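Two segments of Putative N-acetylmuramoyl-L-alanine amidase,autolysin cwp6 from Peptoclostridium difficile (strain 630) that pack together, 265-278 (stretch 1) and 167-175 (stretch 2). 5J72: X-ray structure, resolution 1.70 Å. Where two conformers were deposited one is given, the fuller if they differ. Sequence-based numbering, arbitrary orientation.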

# COMPACT_ATOMS: atom_id res chain seq x y z
N ASN A 265 8.91 0.26 -14.77
CA ASN A 265 8.89 0.81 -16.13
C ASN A 265 8.63 2.33 -15.99
O ASN A 265 7.64 2.69 -15.41
CB ASN A 265 7.81 0.10 -16.96
CG ASN A 265 7.86 0.54 -18.39
OD1 ASN A 265 7.76 1.74 -18.66
ND2 ASN A 265 8.02 -0.38 -19.36
N GLY A 266 9.55 3.18 -16.48
CA GLY A 266 9.45 4.62 -16.31
C GLY A 266 8.15 5.22 -16.75
O GLY A 266 7.54 6.00 -16.02
N TYR A 267 7.69 4.89 -17.99
CA TYR A 267 6.48 5.51 -18.49
C TYR A 267 5.26 4.60 -18.37
O TYR A 267 4.13 5.09 -18.32
CB TYR A 267 6.68 5.96 -19.98
CG TYR A 267 7.56 7.19 -20.04
CD1 TYR A 267 7.00 8.47 -19.99
CD2 TYR A 267 8.94 7.09 -20.11
CE1 TYR A 267 7.81 9.60 -20.00
CE2 TYR A 267 9.75 8.21 -20.13
CZ TYR A 267 9.18 9.46 -20.07
OH TYR A 267 9.98 10.58 -20.08
N ALA A 268 5.45 3.29 -18.30
CA ALA A 268 4.25 2.48 -18.19
C ALA A 268 4.08 1.93 -16.77
O ALA A 268 3.10 1.24 -16.52
CB ALA A 268 4.34 1.30 -19.17
N GLY A 269 5.02 2.22 -15.82
CA GLY A 269 4.85 1.66 -14.48
C GLY A 269 4.93 2.69 -13.39
O GLY A 269 5.63 2.52 -12.39
N GLU A 270 4.21 3.79 -13.59
CA GLU A 270 4.19 4.86 -12.60
C GLU A 270 3.66 4.32 -11.26
O GLU A 270 4.22 4.63 -10.21
CB GLU A 270 3.30 6.01 -13.09
CG GLU A 270 3.97 6.79 -14.22
CD GLU A 270 3.09 7.96 -14.76
OE1 GLU A 270 3.55 8.65 -15.70
OE2 GLU A 270 1.97 8.19 -14.23
N TYR A 271 2.54 3.52 -11.30
CA TYR A 271 2.01 2.98 -10.05
C TYR A 271 2.89 1.86 -9.54
O TYR A 271 2.89 1.60 -8.36
CB TYR A 271 0.57 2.48 -10.22
CG TYR A 271 -0.37 3.65 -10.03
CD1 TYR A 271 -0.79 4.42 -11.11
CD2 TYR A 271 -0.83 3.99 -8.76
CE1 TYR A 271 -1.65 5.49 -10.93
CE2 TYR A 271 -1.68 5.08 -8.58
CZ TYR A 271 -2.09 5.82 -9.67
OH TYR A 271 -2.94 6.89 -9.52
N ASP A 272 3.67 1.21 -10.39
CA ASP A 272 4.62 0.21 -9.88
C ASP A 272 5.68 0.96 -9.03
O ASP A 272 6.06 0.53 -7.92
CB ASP A 272 5.31 -0.49 -11.07
CG ASP A 272 4.33 -1.38 -11.81
OD1 ASP A 272 3.52 -2.07 -11.14
OD2 ASP A 272 4.34 -1.36 -13.07
N ALA A 273 6.19 2.09 -9.58
CA ALA A 273 7.22 2.89 -8.88
C ALA A 273 6.59 3.41 -7.53
O ALA A 273 7.18 3.30 -6.45
CB ALA A 273 7.66 4.06 -9.77
N LEU A 274 5.40 3.95 -7.59
CA LEU A 274 4.74 4.44 -6.39
C LEU A 274 4.54 3.34 -5.38
O LEU A 274 4.82 3.52 -4.19
CB LEU A 274 3.29 4.92 -6.85
CG LEU A 274 2.40 5.57 -5.78
CD1 LEU A 274 1.26 6.33 -6.44
CD2 LEU A 274 1.76 4.58 -4.86
N ASN A 275 4.06 2.15 -5.84
CA ASN A 275 3.84 1.06 -4.90
C ASN A 275 5.11 0.58 -4.16
O ASN A 275 4.97 0.12 -3.06
CB ASN A 275 3.22 -0.19 -5.67
CG ASN A 275 1.70 -0.01 -5.78
OD1 ASN A 275 1.09 0.54 -4.84
ND2 ASN A 275 1.03 -0.38 -6.90
N ILE A 276 6.35 0.68 -4.77
CA ILE A 276 7.54 0.19 -4.06
C ILE A 276 8.29 1.36 -3.33
O ILE A 276 9.29 1.14 -2.66
CB ILE A 276 8.46 -0.50 -5.11
CG1 ILE A 276 9.53 -1.35 -4.40
CG2 ILE A 276 9.13 0.59 -6.03
CD1 ILE A 276 8.94 -2.50 -3.47
N SER A 277 7.76 2.58 -3.45
CA SER A 277 8.38 3.80 -2.90
C SER A 277 8.64 3.73 -1.39
O SER A 277 9.74 4.10 -0.92
CB SER A 277 7.42 5.00 -3.14
OG SER A 277 7.83 5.56 -4.36
N SER A 278 7.66 3.26 -0.61
CA SER A 278 7.91 3.28 0.83
C SER A 278 8.97 2.28 1.17
O SER A 278 9.73 2.52 2.12
CB SER A 278 6.62 3.01 1.65
OG SER A 278 6.11 1.69 1.41
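Stretch 2 167-175: AADGITATP

Stretch 2 opens with a short 3-10 segment, Ala 167 to Asp 169, passes through a type I beta turn from Gly 170 to Ala 173, closed by Ala 173 N to Gly 170 O at 3.0 Å, and has entered a helix by Thr 174. It runs in the same general direction as the helix that begins at Glu 270 of stretch 1: Ala 168 lies nearest Glu 270 (CA to CA 6.6 Å) and Thr 174 nearest Ser 277 (CA to CA 6.1 Å).

The apolar contact centres on Ile 171, whose CA-to-CB bond points toward the helix. Its CB lies 4.1 Å from Ala 273 CB, an ordinary van der Waals contact between the two side chains. Ile 171 CG2 reaches to 4.4 Å from Glu 270 O. At the ends of the contact, Ala 168 CB packs against Glu 270 OE1 at 3.6 Å, and Thr 174 CG2 against Ser 277 O at 3.5 Å.

No direct hydrogen bond joins the stretches. Instead, water 1 bridges them, donating to Ile 171 O (2.6 Å), accepting from Thr 174 N (2.9 Å) and hydrogen-bonding Ser 277 OG (2.8 Å). The water thus links the carbonyl of Ile 171 and the backbone amide of Thr 174 to the serine hydroxyl, while Ser 277 OG itself remains 3.6 Å from Ile 171 O.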

# COMPACT_ATOMS: atom_id res chain seq x y z
N ALA A 167 3.50 15.37 -10.55
CA ALA A 167 4.05 14.51 -9.51
C ALA A 167 4.69 13.21 -10.04
O ALA A 167 5.62 12.72 -9.41
CB ALA A 167 2.95 14.18 -8.52
N ALA A 168 4.25 12.66 -11.21
CA ALA A 168 4.82 11.41 -11.73
C ALA A 168 6.30 11.54 -11.88
O ALA A 168 7.00 10.53 -11.90
CB ALA A 168 4.20 11.04 -13.07
N ASP A 169 6.78 12.77 -11.95
CA ASP A 169 8.21 13.00 -12.08
C ASP A 169 8.95 12.79 -10.77
O ASP A 169 10.12 12.42 -10.80
CB ASP A 169 8.44 14.41 -12.58
CG ASP A 169 8.59 14.44 -14.09
OD1 ASP A 169 8.31 15.51 -14.69
OD2 ASP A 169 8.98 13.40 -14.68
N GLY A 170 8.32 13.03 -9.63
CA GLY A 170 9.01 12.83 -8.37
C GLY A 170 8.81 11.44 -7.80
O GLY A 170 9.05 11.21 -6.63
N ILE A 171 8.36 10.47 -8.64
CA ILE A 171 8.10 9.16 -8.14
C ILE A 171 9.37 8.42 -7.70
O ILE A 171 9.23 7.37 -7.08
CB ILE A 171 7.48 8.10 -9.26
CG1 ILE A 171 8.50 8.01 -10.45
CG2 ILE A 171 6.07 8.58 -9.68
CD1 ILE A 171 7.93 7.60 -11.84
N THR A 172 10.57 8.87 -8.03
CA THR A 172 11.75 8.13 -7.53
C THR A 172 12.44 9.02 -6.44
O THR A 172 13.53 8.67 -5.95
CB THR A 172 12.75 7.84 -8.67
OG1 THR A 172 13.04 9.07 -9.31
CG2 THR A 172 12.14 6.81 -9.68
N ALA A 173 11.81 10.13 -6.06
CA ALA A 173 12.35 11.07 -5.05
C ALA A 173 12.28 10.52 -3.64
O ALA A 173 13.10 10.93 -2.85
CB ALA A 173 11.57 12.36 -5.08
N THR A 174 11.34 9.56 -3.29
CA THR A 174 11.26 9.13 -1.89
C THR A 174 12.51 8.55 -1.34
O THR A 174 12.86 8.90 -0.22
CB THR A 174 10.02 8.18 -1.64
OG1 THR A 174 8.87 9.01 -1.78
CG2 THR A 174 10.03 7.55 -0.30
N PRO A 175 13.24 7.65 -2.04
CA PRO A 175 14.47 7.10 -1.44
C PRO A 175 15.56 8.17 -1.16
O PRO A 175 16.36 8.02 -0.25
CB PRO A 175 14.92 6.04 -2.48
CG PRO A 175 13.64 5.63 -3.14
CD PRO A 175 12.87 6.93 -3.28
O HOH W 1 9.35 7.91 -4.56